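Local coordinates for protein soluble lytic transglycosylase B3 (Pseudomonas aeruginosa, PDB 5ANZ) that probably cleaves peptidoglycan as a calcium-binding lytic transglycosylase that takes part in turnover of the bacterial cell wall, at residues A[62-67]-A[183-188]; A[69-74]-A[189-194]; A[53-58]-A[175-180]; A[154-159]-A[200-205]; A[85-90]-A[166-171]. All coordinates share one frame; numbering follows the deposited sequence.

Overall arrangement
Contact 3 closes the first loop, bringing 53-58 of helix 48-61 to 175-180 of helix 170-186. Contact 1 follows at 62-67 and reaches the C-terminal end of that same helix. Contact 2 joins helix 66-73 to the loop 189-194. Contacts 3, 1 and 2 start in that order along the chain, and each crosses the others. Contact 5, from the end of helix 80-87 to 166-171, is nested within all three. Contact 4 runs from 154-159 to 200-205 and crosses the other four. Contacts 1 to 4 touch each other through side chains such as Leu184, Ile157 and Met194. Together they pack the N-terminal helices and later loops around helices 156-166 and 170-186.

Contact 1 of 5, residues A[62-67]-A[183-188]; sequences GGIDAQ and ILQHGD
Gln185 reaches Gly63 and Asp65 with its terminal amide, which makes both hydrogen bonds of this contact. NE2 donates to Gly63 O at 2.8 Å. The donor sits moderately out of the carbonyl plane. OE1 accepts from Asp65 N at 2.9 Å, with an N-H...O angle of 158°. The amide therefore spans Ile64 and reads one backbone acceptor and one backbone donor. Two bonds fix how the amide is turned. CG of Gln185 lies anti to the backbone N (chi1 -179°), and the chain then bends at chi2 to bring the amide against the turn.

One polar approach is not a bond. Asp65 OD1 lies 3.1 Å from Gln185 OE1, and both are acceptors. Asp65 OD1 has its partner in the hydroxyl of Thr68. The carboxylate and amide planes are 31° apart.

Ile64 makes a van der Waals contact with the amide oxygen, its methyl CG2 lying 3.8 Å from Gln185 OE1. Its apolar packing is with Leu178, Leu181 and the chain of Lys182, so Ile64 packs on helix 170-186 close to the Gln185 amide.

The ends of the helices shape the contact. Gly63 has positive phi and closes helix 48-61 with a Schellman motif. Asp65 is the N-cap of helix 66-73, and its side chain caps a backbone N in the first turn. Gly187, again with positive phi, ends helix 170-186. The short link from Schellman end to N-cap is thus held by Gln185 from the last turn of helix 170-186.

Contact 2 of 5, residues A[69-74]-A[189-194]; sequences FDRAFA and VPASFM
Ala191 faces Ala72 and the end of Arg71. Its methyl is the centre of the contact: CB lies 4.3 Å from Ala72 CA. Arg71 is poorly ordered, so the distances from its end group are approximate. Its NH1 is about 3.7 Å from Ala191 CB. Pro190 adds its ring, with CB about 3.7 Å from Arg71 NH2, near the plane of the guanidinium and at its edge. Arg71 NH1 also comes near Ala191 N, but both are donors.

The arginine gets there by a long reach. Its CG is anti to the backbone N (chi1 -172°), and the chain runs extended to NE, alongside Pro190.

The loop is held by its own turns. Phe193 N donates to Pro190 O at 2.9 Å and Met194 N to Ala191 O at 3.2 Å, around the 3-10 segment 191-192. Met194 is joined to Val156 by a backbone hydrogen bond. Ala72 also packs on Leu181 and Leu184 of helix 170-186.

The Pro190 side chain is about 6 Å from that of Lys224, a calcium ligand, and about 12 Å from the bound calcium ion. The contact thus packs a short 3-10 turn onto helix 66-73. It neighbours the calcium-binding loop of this Slt35-like fold without forming the site.

Contact 3 of 5, residues A[53-58]-A[175-180]; sequences DAFRQQ and AQLLAA
Phe55 and Leu177 carry the contact, their side chains meeting at an oblique angle. The far end of the ring does the touching. Phe55 CE2 is 3.4 Å from Leu177 CD2, and Phe55 CZ is 3.7 Å from Leu177 CG. This is a close apolar fit. The leucine methyl sits obliquely to the ring, neither squarely over it nor in its plane.

Both residues send their CG anti to the backbone N (175° for Phe55, -180° for Leu177). Each CB bond points toward the other helix, so the two chains project into the gap between the axes. That gap is wide: the short helix axes are 11.6 Å apart and cross at -64°. A large ring is what bridges it.

Leu178 adds a looser touch at the same end of the ring. Its backbone N lies at the ring edge, 4.3 Å from Phe55 CZ. Its CD1 comes within 4.4 Å of Phe55 CZ and also of Gln58 O.

Around the pair, Phe55 also meets Phe69 of helix 66-73, and its ring lies nearly parallel to that of Trp51. Leu177 leans on Ile157 and Leu160 of helix 156-166, and Leu178 on Ile64. The contact thus sits where helix 48-61 meets helix 170-186, with helix 66-73 and helix 156-166 also bordering it.

Contact 4 of 5, residues A[154-159]-A[200-205]; sequences KNVIRS and GAMGQT
Val156 meets the flat peptide carbonyl of Gly200 and the chain of Met202; no aromatic ring takes part. Val156 CG1 lies 4.5 Å from Gly200 O, a loose touch. The second flat group is the amide of Asn155, the N-cap of helix 156-166. Its OD1 accepts from Arg158 N at 3.2 Å, in the carbonyl plane and on a lone pair. Ile157 N adds a weak bond to OD1. The cap fixes the helix start and so places Val156. Asn155 ND2 bonds weakly to Ala191 O.

The main packing is aliphatic. Val156 CG2 rests 3.7 Å from Met202 CG, and the two side chains cross at about a right angle. Met202 bends at chi3 (-57°), which turns its methyl toward Ile183.

Gly200 is buried. Its positive phi (92°) would press a side chain against the preceding carbonyl, so glycine fits here. Lys154 pairs with Gly196 in the antiparallel sheet 154-155/195-196; Val156 and Met194 bond just beyond it.

Nearby Ile208 and Thr211 contact N-acetyl-D-glucosamine in another structure of this protein; no sugar is bound here. The Val156-Met202 face is nonpolar and rests on dispersion and shape. The loop's polar ties lie outside it, as from Gln204 to Trp141 and Trp228.

Contact 5 of 5, residues A[85-90]-A[166-171]; sequences ADRSQP and EGRRPE
Arg168 N donates to Asp86 OD2 at 2.9 Å, with an N-H...O angle of 155°. The bond comes in on the syn side of the carboxylate, somewhat out of its plane. It ties the C-terminal end of helix 80-87 to the turn that leads into helix 170-186, within the lysozyme-clan transglycosylase domain.

The second carboxylate oxygen works through water. Water 1 donates to Asp86 OD1 at 2.9 Å and accepts from Arg169 N at 2.7 Å. The one carboxylate thus holds two successive backbone N-H groups, one directly and one through the solvent. Arg169 is the N-cap residue of helix 170-186, so the carboxylate lies near the positive end of that helix, which would probably favour its charged form. CG of Asp86 lies anti to the backbone N (chi1 179°), and this sends the carboxylate out to the turn. Gly167 CA lies 3.6 Å from Asp86 OD2.

The guanidinium ends of Arg87 and Arg168 meet farther out. Both chains are extended from CG to NE, and their guanidinium planes are only 16° apart. Arg87 NH1 and Arg168 NH2 are 3.3 Å apart. They are like charges, which should cost some energy, but the residues are exposed and solvent may screen them.

Trp198 packs on both Ala85 and Asp86. Along the stem of Arg168, CB and CG each lie 3.5 Å from Asp86 OD2.

Contact 1 of 5, residues A[62-67]-A[183-188]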
# COMPACT_ATOMS: atom_id res chain seq x y z
N GLY A 62 3.24 -17.94 25.69
CA GLY A 62 3.67 -17.87 24.30
C GLY A 62 5.18 -17.86 24.13
O GLY A 62 5.67 -17.72 23.01
N GLY A 63 5.91 -18.00 25.23
CA GLY A 63 7.36 -18.06 25.17
C GLY A 63 8.10 -16.79 25.54
O GLY A 63 9.33 -16.77 25.56
N ILE A 64 7.38 -15.71 25.82
CA ILE A 64 8.02 -14.49 26.29
C ILE A 64 8.42 -14.62 27.76
O ILE A 64 7.66 -15.14 28.58
CB ILE A 64 7.10 -13.26 26.13
CG1 ILE A 64 6.65 -13.13 24.67
CG2 ILE A 64 7.80 -12.00 26.62
CD1 ILE A 64 7.79 -13.17 23.68
N ASP A 65 9.62 -14.16 28.10
CA ASP A 65 10.08 -14.25 29.48
C ASP A 65 9.84 -12.95 30.25
O ASP A 65 9.67 -11.88 29.68
CB ASP A 65 11.56 -14.65 29.55
CG ASP A 65 12.47 -13.74 28.76
OD1 ASP A 65 12.09 -12.58 28.49
OD2 ASP A 65 13.58 -14.18 28.41
N ALA A 66 9.83 -13.09 31.57
CA ALA A 66 9.39 -12.02 32.47
C ALA A 66 10.16 -10.72 32.31
O ALA A 66 9.55 -9.65 32.27
CB ALA A 66 9.48 -12.50 33.90
N GLN A 67 11.49 -10.79 32.24
CA GLN A 67 12.29 -9.59 32.10
C GLN A 67 11.90 -8.82 30.84
O GLN A 67 11.77 -7.60 30.86
CB GLN A 67 13.79 -9.92 32.05
CG GLN A 67 14.67 -8.68 31.92
CD GLN A 67 16.14 -9.01 31.68
OE1 GLN A 67 16.94 -9.07 32.62
NE2 GLN A 67 16.49 -9.23 30.42
N ILE A 183 10.43 -10.20 19.07
CA ILE A 183 11.48 -9.39 18.48
C ILE A 183 12.36 -8.78 19.58
O ILE A 183 13.59 -8.83 19.50
CB ILE A 183 10.90 -8.27 17.60
CG1 ILE A 183 10.13 -8.89 16.43
CG2 ILE A 183 12.03 -7.37 17.11
CD1 ILE A 183 9.42 -7.86 15.54
N LEU A 184 11.73 -8.24 20.62
CA LEU A 184 12.49 -7.73 21.76
C LEU A 184 13.27 -8.83 22.45
O LEU A 184 14.42 -8.65 22.82
CB LEU A 184 11.57 -7.04 22.77
CG LEU A 184 10.87 -5.81 22.20
CD1 LEU A 184 9.95 -5.18 23.22
CD2 LEU A 184 11.92 -4.80 21.70
N GLN A 185 12.64 -9.98 22.64
CA GLN A 185 13.29 -11.12 23.28
C GLN A 185 14.53 -11.55 22.50
O GLN A 185 15.55 -11.90 23.09
CB GLN A 185 12.29 -12.28 23.41
CG GLN A 185 12.86 -13.51 24.08
CD GLN A 185 11.84 -14.19 24.96
OE1 GLN A 185 11.12 -13.54 25.72
NE2 GLN A 185 11.76 -15.51 24.86
N HIS A 186 14.44 -11.51 21.18
CA HIS A 186 15.56 -11.93 20.35
C HIS A 186 16.66 -10.88 20.30
O HIS A 186 17.81 -11.19 20.01
CB HIS A 186 15.11 -12.27 18.93
CG HIS A 186 16.14 -13.01 18.14
ND1 HIS A 186 16.78 -12.46 17.06
CD2 HIS A 186 16.65 -14.25 18.30
CE1 HIS A 186 17.65 -13.34 16.57
NE2 HIS A 186 17.59 -14.43 17.30
N GLY A 187 16.29 -9.63 20.58
CA GLY A 187 17.25 -8.54 20.66
C GLY A 187 17.52 -7.74 19.40
O GLY A 187 18.57 -7.07 19.32
N ASP A 188 16.61 -7.78 18.43
CA ASP A 188 16.77 -7.00 17.19
C ASP A 188 16.88 -5.50 17.46
O ASP A 188 17.54 -4.76 16.71
CB ASP A 188 15.61 -7.24 16.21
CG ASP A 188 15.66 -8.61 15.52
OD1 ASP A 188 16.76 -9.18 15.32
OD2 ASP A 188 14.57 -9.10 15.15

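Contact 2 of 5, residues A[69-74]-A[189-194]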
# COMPACT_ATOMS: atom_id res chain seq x y z
N PHE A 69 9.02 -8.90 29.10
CA PHE A 69 7.68 -8.34 29.21
C PHE A 69 7.68 -7.08 30.07
O PHE A 69 7.15 -6.04 29.67
CB PHE A 69 6.71 -9.39 29.78
CG PHE A 69 5.28 -8.95 29.76
CD1 PHE A 69 4.78 -8.11 30.75
CD2 PHE A 69 4.44 -9.34 28.73
CE1 PHE A 69 3.47 -7.69 30.71
CE2 PHE A 69 3.12 -8.93 28.69
CZ PHE A 69 2.63 -8.10 29.69
N ASP A 70 8.27 -7.18 31.27
CA ASP A 70 8.26 -6.05 32.19
C ASP A 70 9.06 -4.87 31.66
O ASP A 70 8.66 -3.72 31.82
CB ASP A 70 8.78 -6.49 33.56
CG ASP A 70 7.92 -7.58 34.19
OD1 ASP A 70 6.75 -7.73 33.79
OD2 ASP A 70 8.43 -8.29 35.09
N ARG A 71 10.18 -5.17 31.01
CA ARG A 71 11.00 -4.15 30.35
C ARG A 71 10.18 -3.43 29.27
O ARG A 71 10.19 -2.20 29.15
CB ARG A 71 12.24 -4.80 29.74
CG ARG A 71 13.28 -3.85 29.18
CD ARG A 71 14.27 -4.65 28.34
NE ARG A 71 15.40 -3.85 27.88
CZ ARG A 71 15.69 -3.61 26.60
NH1 ARG A 71 14.91 -4.11 25.64
NH2 ARG A 71 16.75 -2.89 26.28
N ALA A 72 9.46 -4.22 28.50
CA ALA A 72 8.66 -3.72 27.39
C ALA A 72 7.47 -2.87 27.85
O ALA A 72 7.06 -1.93 27.16
CB ALA A 72 8.17 -4.88 26.54
N PHE A 73 6.90 -3.21 29.00
CA PHE A 73 5.70 -2.52 29.48
C PHE A 73 5.97 -1.46 30.54
O PHE A 73 5.04 -0.82 31.01
CB PHE A 73 4.69 -3.55 30.01
CG PHE A 73 3.83 -4.13 28.93
CD1 PHE A 73 4.24 -5.24 28.22
CD2 PHE A 73 2.63 -3.52 28.59
CE1 PHE A 73 3.45 -5.76 27.20
CE2 PHE A 73 1.83 -4.05 27.57
CZ PHE A 73 2.25 -5.17 26.88
N ALA A 74 7.24 -1.26 30.89
CA ALA A 74 7.59 -0.25 31.88
C ALA A 74 7.03 1.13 31.52
O ALA A 74 7.41 1.73 30.51
CB ALA A 74 9.10 -0.18 32.05
N VAL A 189 16.23 -5.05 18.53
CA VAL A 189 16.20 -3.63 18.90
C VAL A 189 15.84 -3.52 20.38
O VAL A 189 15.10 -4.35 20.89
CB VAL A 189 15.16 -2.86 18.04
CG1 VAL A 189 13.73 -3.34 18.34
CG2 VAL A 189 15.29 -1.36 18.22
N PRO A 190 16.38 -2.51 21.08
CA PRO A 190 15.94 -2.28 22.46
C PRO A 190 14.52 -1.75 22.50
O PRO A 190 14.09 -1.04 21.58
CB PRO A 190 16.93 -1.22 22.99
CG PRO A 190 18.11 -1.27 22.04
CD PRO A 190 17.51 -1.64 20.70
N ALA A 191 13.79 -2.09 23.56
CA ALA A 191 12.41 -1.66 23.70
C ALA A 191 12.24 -0.14 23.54
O ALA A 191 11.31 0.32 22.88
CB ALA A 191 11.88 -2.11 25.05
N SER A 192 13.17 0.62 24.11
CA SER A 192 13.09 2.07 24.00
C SER A 192 13.09 2.58 22.56
O SER A 192 12.58 3.67 22.31
CB SER A 192 14.25 2.74 24.74
OG SER A 192 14.13 2.53 26.14
N PHE A 193 13.69 1.82 21.64
CA PHE A 193 13.82 2.30 20.26
C PHE A 193 12.92 1.53 19.28
O PHE A 193 13.07 1.65 18.07
CB PHE A 193 15.29 2.21 19.80
CG PHE A 193 16.22 3.00 20.68
CD1 PHE A 193 15.98 4.34 20.95
CD2 PHE A 193 17.33 2.40 21.24
CE1 PHE A 193 16.83 5.06 21.77
CE2 PHE A 193 18.18 3.12 22.06
CZ PHE A 193 17.93 4.45 22.33
N MET A 194 11.99 0.74 19.80
CA MET A 194 11.07 0.01 18.91
C MET A 194 9.93 0.93 18.50
O MET A 194 8.84 0.94 19.10
CB MET A 194 10.52 -1.25 19.57
CG MET A 194 9.79 -2.11 18.57
SD MET A 194 9.06 -3.54 19.41
CE MET A 194 9.64 -4.83 18.36

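Contact 3 of 5, residues A[53-58]-A[175-180]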
# COMPACT_ATOMS: atom_id res chain seq x y z
N ASP A 53 -2.12 -7.54 33.00
CA ASP A 53 -1.72 -8.67 33.82
C ASP A 53 -2.26 -9.96 33.23
O ASP A 53 -1.61 -11.00 33.28
CB ASP A 53 -2.19 -8.50 35.26
CG ASP A 53 -1.49 -7.34 35.96
OD1 ASP A 53 -0.39 -6.95 35.51
OD2 ASP A 53 -2.04 -6.83 36.96
N ALA A 54 -3.46 -9.88 32.65
CA ALA A 54 -4.07 -11.04 32.01
C ALA A 54 -3.32 -11.38 30.72
O ALA A 54 -3.10 -12.55 30.43
CB ALA A 54 -5.55 -10.79 31.73
N PHE A 55 -2.93 -10.35 29.97
CA PHE A 55 -2.17 -10.59 28.75
C PHE A 55 -0.77 -11.13 29.07
O PHE A 55 -0.21 -11.90 28.31
CB PHE A 55 -2.04 -9.32 27.91
CG PHE A 55 -1.16 -9.49 26.70
CD1 PHE A 55 -1.54 -10.32 25.65
CD2 PHE A 55 0.07 -8.86 26.63
CE1 PHE A 55 -0.72 -10.49 24.54
CE2 PHE A 55 0.89 -9.03 25.52
CZ PHE A 55 0.49 -9.86 24.48
N ARG A 56 -0.22 -10.74 30.22
CA ARG A 56 1.11 -11.19 30.60
C ARG A 56 1.12 -12.71 30.72
O ARG A 56 2.11 -13.37 30.39
CB ARG A 56 1.55 -10.53 31.92
CG ARG A 56 3.00 -10.82 32.35
CD ARG A 56 3.31 -10.06 33.65
NE ARG A 56 4.74 -9.98 33.97
CZ ARG A 56 5.35 -10.79 34.82
NH1 ARG A 56 4.68 -11.76 35.42
NH2 ARG A 56 6.65 -10.65 35.07
N GLN A 57 -0.00 -13.27 31.17
CA GLN A 57 -0.15 -14.72 31.23
C GLN A 57 -0.07 -15.34 29.83
O GLN A 57 0.58 -16.36 29.63
CB GLN A 57 -1.47 -15.11 31.90
CG GLN A 57 -1.47 -14.85 33.40
CD GLN A 57 -0.41 -15.66 34.13
OE1 GLN A 57 -0.02 -16.74 33.68
NE2 GLN A 57 0.07 -15.13 35.26
N GLN A 58 -0.70 -14.70 28.85
CA GLN A 58 -0.69 -15.22 27.49
C GLN A 58 0.69 -15.08 26.85
O GLN A 58 1.11 -15.94 26.07
CB GLN A 58 -1.73 -14.50 26.63
CG GLN A 58 -3.16 -14.73 27.10
CD GLN A 58 -4.15 -13.88 26.35
OE1 GLN A 58 -3.95 -12.68 26.16
NE2 GLN A 58 -5.25 -14.50 25.91
N ALA A 175 -2.10 -10.44 18.23
CA ALA A 175 -1.16 -11.23 17.44
C ALA A 175 0.13 -10.46 17.17
O ALA A 175 1.23 -11.00 17.28
CB ALA A 175 -1.81 -11.67 16.14
N GLN A 176 0.01 -9.20 16.77
CA GLN A 176 1.18 -8.42 16.47
C GLN A 176 1.96 -8.11 17.73
O GLN A 176 3.19 -8.02 17.71
CB GLN A 176 0.79 -7.12 15.76
CG GLN A 176 0.12 -7.39 14.43
CD GLN A 176 0.99 -8.20 13.49
OE1 GLN A 176 2.20 -8.03 13.45
NE2 GLN A 176 0.36 -9.08 12.71
N LEU A 177 1.25 -7.94 18.85
CA LEU A 177 1.90 -7.59 20.11
C LEU A 177 2.76 -8.75 20.60
O LEU A 177 3.88 -8.55 21.05
CB LEU A 177 0.85 -7.20 21.16
CG LEU A 177 1.39 -6.80 22.54
CD1 LEU A 177 2.41 -5.67 22.44
CD2 LEU A 177 0.23 -6.38 23.42
N LEU A 178 2.24 -9.97 20.50
CA LEU A 178 3.05 -11.13 20.86
C LEU A 178 4.28 -11.22 19.95
O LEU A 178 5.38 -11.53 20.40
CB LEU A 178 2.22 -12.41 20.78
CG LEU A 178 2.82 -13.60 21.51
CD1 LEU A 178 2.87 -13.32 23.01
CD2 LEU A 178 2.04 -14.86 21.21
N ALA A 179 4.08 -10.92 18.67
CA ALA A 179 5.17 -11.01 17.70
C ALA A 179 6.23 -9.96 18.01
O ALA A 179 7.43 -10.24 17.91
CB ALA A 179 4.63 -10.84 16.29
N ALA A 180 5.80 -8.76 18.38
CA ALA A 180 6.73 -7.70 18.78
C ALA A 180 7.56 -8.08 20.00
O ALA A 180 8.75 -7.81 20.05
CB ALA A 180 5.97 -6.40 19.05

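Contact 4 of 5, residues A[154-159]-A[200-205]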
# COMPACT_ATOMS: atom_id res chain seq x y z
N LYS A 154 5.95 6.65 17.76
CA LYS A 154 5.20 5.93 18.76
C LYS A 154 5.86 4.61 19.09
O LYS A 154 6.32 3.90 18.20
CB LYS A 154 3.76 5.72 18.27
CG LYS A 154 2.98 7.03 18.14
CD LYS A 154 1.51 6.77 17.81
CE LYS A 154 0.68 8.05 17.89
NZ LYS A 154 1.13 9.06 16.90
N ASN A 155 5.90 4.29 20.37
CA ASN A 155 6.42 3.02 20.82
C ASN A 155 5.48 1.90 20.41
O ASN A 155 4.27 1.93 20.73
CB ASN A 155 6.61 3.02 22.33
CG ASN A 155 7.25 1.73 22.80
OD1 ASN A 155 6.56 0.74 23.04
ND2 ASN A 155 8.59 1.72 22.87
N VAL A 156 6.03 0.91 19.69
CA VAL A 156 5.22 -0.16 19.10
C VAL A 156 4.48 -0.95 20.17
O VAL A 156 3.32 -1.33 19.97
CB VAL A 156 6.11 -1.09 18.27
CG1 VAL A 156 5.36 -2.37 17.87
CG2 VAL A 156 6.60 -0.34 17.02
N ILE A 157 5.14 -1.18 21.31
CA ILE A 157 4.47 -1.95 22.37
C ILE A 157 3.28 -1.16 22.92
O ILE A 157 2.19 -1.71 23.12
CB ILE A 157 5.42 -2.31 23.52
CG1 ILE A 157 6.59 -3.13 22.98
CG2 ILE A 157 4.66 -3.05 24.63
CD1 ILE A 157 6.22 -4.47 22.34
N ARG A 158 3.47 0.13 23.13
CA ARG A 158 2.39 0.96 23.64
C ARG A 158 1.23 1.01 22.66
O ARG A 158 0.06 0.87 23.04
CB ARG A 158 2.87 2.38 23.93
CG ARG A 158 1.80 3.20 24.62
CD ARG A 158 2.26 4.62 24.91
NE ARG A 158 1.24 5.35 25.66
CZ ARG A 158 1.34 6.63 26.01
NH1 ARG A 158 2.42 7.33 25.68
NH2 ARG A 158 0.35 7.22 26.67
N SER A 159 1.54 1.20 21.38
CA SER A 159 0.48 1.34 20.39
C SER A 159 -0.31 0.04 20.24
O SER A 159 -1.55 0.07 20.25
CB SER A 159 1.07 1.75 19.04
OG SER A 159 1.71 3.01 19.16
N GLY A 200 1.22 -0.13 14.48
CA GLY A 200 2.24 -1.15 14.68
C GLY A 200 3.19 -1.38 13.52
O GLY A 200 4.01 -2.30 13.58
N ALA A 201 3.10 -0.57 12.47
CA ALA A 201 4.06 -0.66 11.37
C ALA A 201 5.40 -0.07 11.81
O ALA A 201 5.45 1.07 12.27
CB ALA A 201 3.54 0.09 10.13
N MET A 202 6.48 -0.83 11.67
CA MET A 202 7.70 -0.53 12.42
C MET A 202 8.83 -0.01 11.54
O MET A 202 9.07 -0.50 10.44
CB MET A 202 8.20 -1.77 13.16
CG MET A 202 7.14 -2.44 13.98
SD MET A 202 7.85 -3.81 14.92
CE MET A 202 8.57 -4.81 13.63
N GLY A 203 9.55 0.97 12.06
CA GLY A 203 10.87 1.27 11.53
C GLY A 203 10.89 1.79 10.10
O GLY A 203 9.93 2.39 9.63
N GLN A 204 12.01 1.57 9.42
CA GLN A 204 12.21 2.17 8.11
C GLN A 204 11.39 1.47 7.06
O GLN A 204 11.00 2.10 6.07
CB GLN A 204 13.68 2.13 7.72
CG GLN A 204 14.57 2.80 8.75
CD GLN A 204 15.86 3.31 8.17
OE1 GLN A 204 15.94 3.62 6.99
NE2 GLN A 204 16.90 3.41 9.02
N THR A 205 11.12 0.19 7.28
CA THR A 205 10.37 -0.60 6.31
C THR A 205 8.85 -0.53 6.54
O THR A 205 8.06 -0.91 5.67
CB THR A 205 10.80 -2.07 6.37
OG1 THR A 205 10.58 -2.55 7.70
CG2 THR A 205 12.28 -2.21 6.02

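Contact 5 of 5, residues A[85-90]-A[166-171]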
# COMPACT_ATOMS: atom_id res chain seq x y z
N ALA A 85 -6.78 7.34 15.96
CA ALA A 85 -6.40 6.91 14.61
C ALA A 85 -7.16 5.65 14.19
O ALA A 85 -7.54 5.50 13.03
CB ALA A 85 -4.89 6.68 14.51
N ASP A 86 -7.37 4.76 15.14
CA ASP A 86 -8.07 3.50 14.91
C ASP A 86 -9.57 3.72 14.65
O ASP A 86 -10.22 2.94 13.95
CB ASP A 86 -7.84 2.58 16.11
CG ASP A 86 -8.56 1.24 15.99
OD1 ASP A 86 -8.16 0.42 15.14
OD2 ASP A 86 -9.50 1.01 16.79
N ARG A 87 -10.10 4.80 15.21
CA ARG A 87 -11.52 5.14 15.09
C ARG A 87 -11.76 6.03 13.88
O ARG A 87 -12.88 6.09 13.34
CB ARG A 87 -11.98 5.84 16.38
CG ARG A 87 -13.43 6.32 16.40
CD ARG A 87 -13.79 6.76 17.81
NE ARG A 87 -15.02 7.54 17.89
CZ ARG A 87 -16.22 7.02 18.10
NH1 ARG A 87 -16.36 5.71 18.23
NH2 ARG A 87 -17.29 7.81 18.16
N SER A 88 -10.71 6.69 13.42
CA SER A 88 -10.81 7.68 12.36
C SER A 88 -11.42 7.11 11.08
O SER A 88 -10.89 6.18 10.47
CB SER A 88 -9.42 8.26 12.06
OG SER A 88 -9.49 9.19 11.00
N GLN A 89 -12.56 7.68 10.69
CA GLN A 89 -13.19 7.37 9.42
C GLN A 89 -13.33 8.66 8.61
O GLN A 89 -14.37 9.31 8.65
CB GLN A 89 -14.55 6.73 9.63
N PRO A 90 -12.26 9.03 7.89
CA PRO A 90 -12.16 10.30 7.16
C PRO A 90 -13.32 10.53 6.21
O PRO A 90 -13.59 9.70 5.35
CB PRO A 90 -10.84 10.17 6.39
CG PRO A 90 -10.06 9.16 7.15
CD PRO A 90 -11.07 8.19 7.68
N GLU A 166 -8.34 -1.68 23.81
CA GLU A 166 -9.58 -0.99 23.47
C GLU A 166 -9.73 -0.65 21.99
O GLU A 166 -10.50 0.24 21.64
CB GLU A 166 -9.70 0.28 24.30
CG GLU A 166 -8.49 1.20 24.19
CD GLU A 166 -8.59 2.42 25.09
OE1 GLU A 166 -9.72 2.90 25.33
OE2 GLU A 166 -7.54 2.90 25.57
N GLY A 167 -9.01 -1.35 21.12
CA GLY A 167 -9.08 -1.11 19.69
C GLY A 167 -10.23 -1.84 19.02
O GLY A 167 -10.88 -2.69 19.62
N ARG A 168 -10.50 -1.48 17.77
CA ARG A 168 -11.59 -2.10 17.02
C ARG A 168 -11.19 -3.46 16.47
O ARG A 168 -12.04 -4.29 16.12
CB ARG A 168 -12.04 -1.19 15.87
CG ARG A 168 -12.78 0.05 16.30
CD ARG A 168 -13.36 0.78 15.10
NE ARG A 168 -14.14 1.95 15.50
CZ ARG A 168 -15.39 1.90 15.94
NH1 ARG A 168 -16.01 0.73 16.04
NH2 ARG A 168 -16.02 3.01 16.28
N ARG A 169 -9.88 -3.69 16.37
CA ARG A 169 -9.36 -4.94 15.82
C ARG A 169 -8.38 -5.61 16.79
O ARG A 169 -7.18 -5.65 16.54
CB ARG A 169 -8.68 -4.68 14.48
CG ARG A 169 -9.64 -4.49 13.31
CD ARG A 169 -9.43 -3.14 12.63
NE ARG A 169 -9.86 -3.17 11.23
CZ ARG A 169 -11.12 -3.30 10.83
NH1 ARG A 169 -12.09 -3.43 11.73
NH2 ARG A 169 -11.42 -3.31 9.54
N PRO A 170 -8.91 -6.14 17.90
CA PRO A 170 -8.12 -6.75 18.99
C PRO A 170 -7.40 -8.04 18.60
O PRO A 170 -6.33 -8.32 19.16
CB PRO A 170 -9.16 -7.00 20.08
CG PRO A 170 -10.47 -7.07 19.36
CD PRO A 170 -10.34 -6.08 18.24
N GLU A 171 -7.96 -8.82 17.68
CA GLU A 171 -7.31 -10.04 17.20
C GLU A 171 -5.98 -9.72 16.54
O GLU A 171 -4.94 -10.31 16.86
CB GLU A 171 -8.22 -10.79 16.23
CG GLU A 171 -9.46 -11.39 16.87
CD GLU A 171 -9.14 -12.61 17.71
OE1 GLU A 171 -8.90 -13.68 17.11
OE2 GLU A 171 -9.15 -12.50 18.95
O HOH W 1 -7.74 -2.03 16.66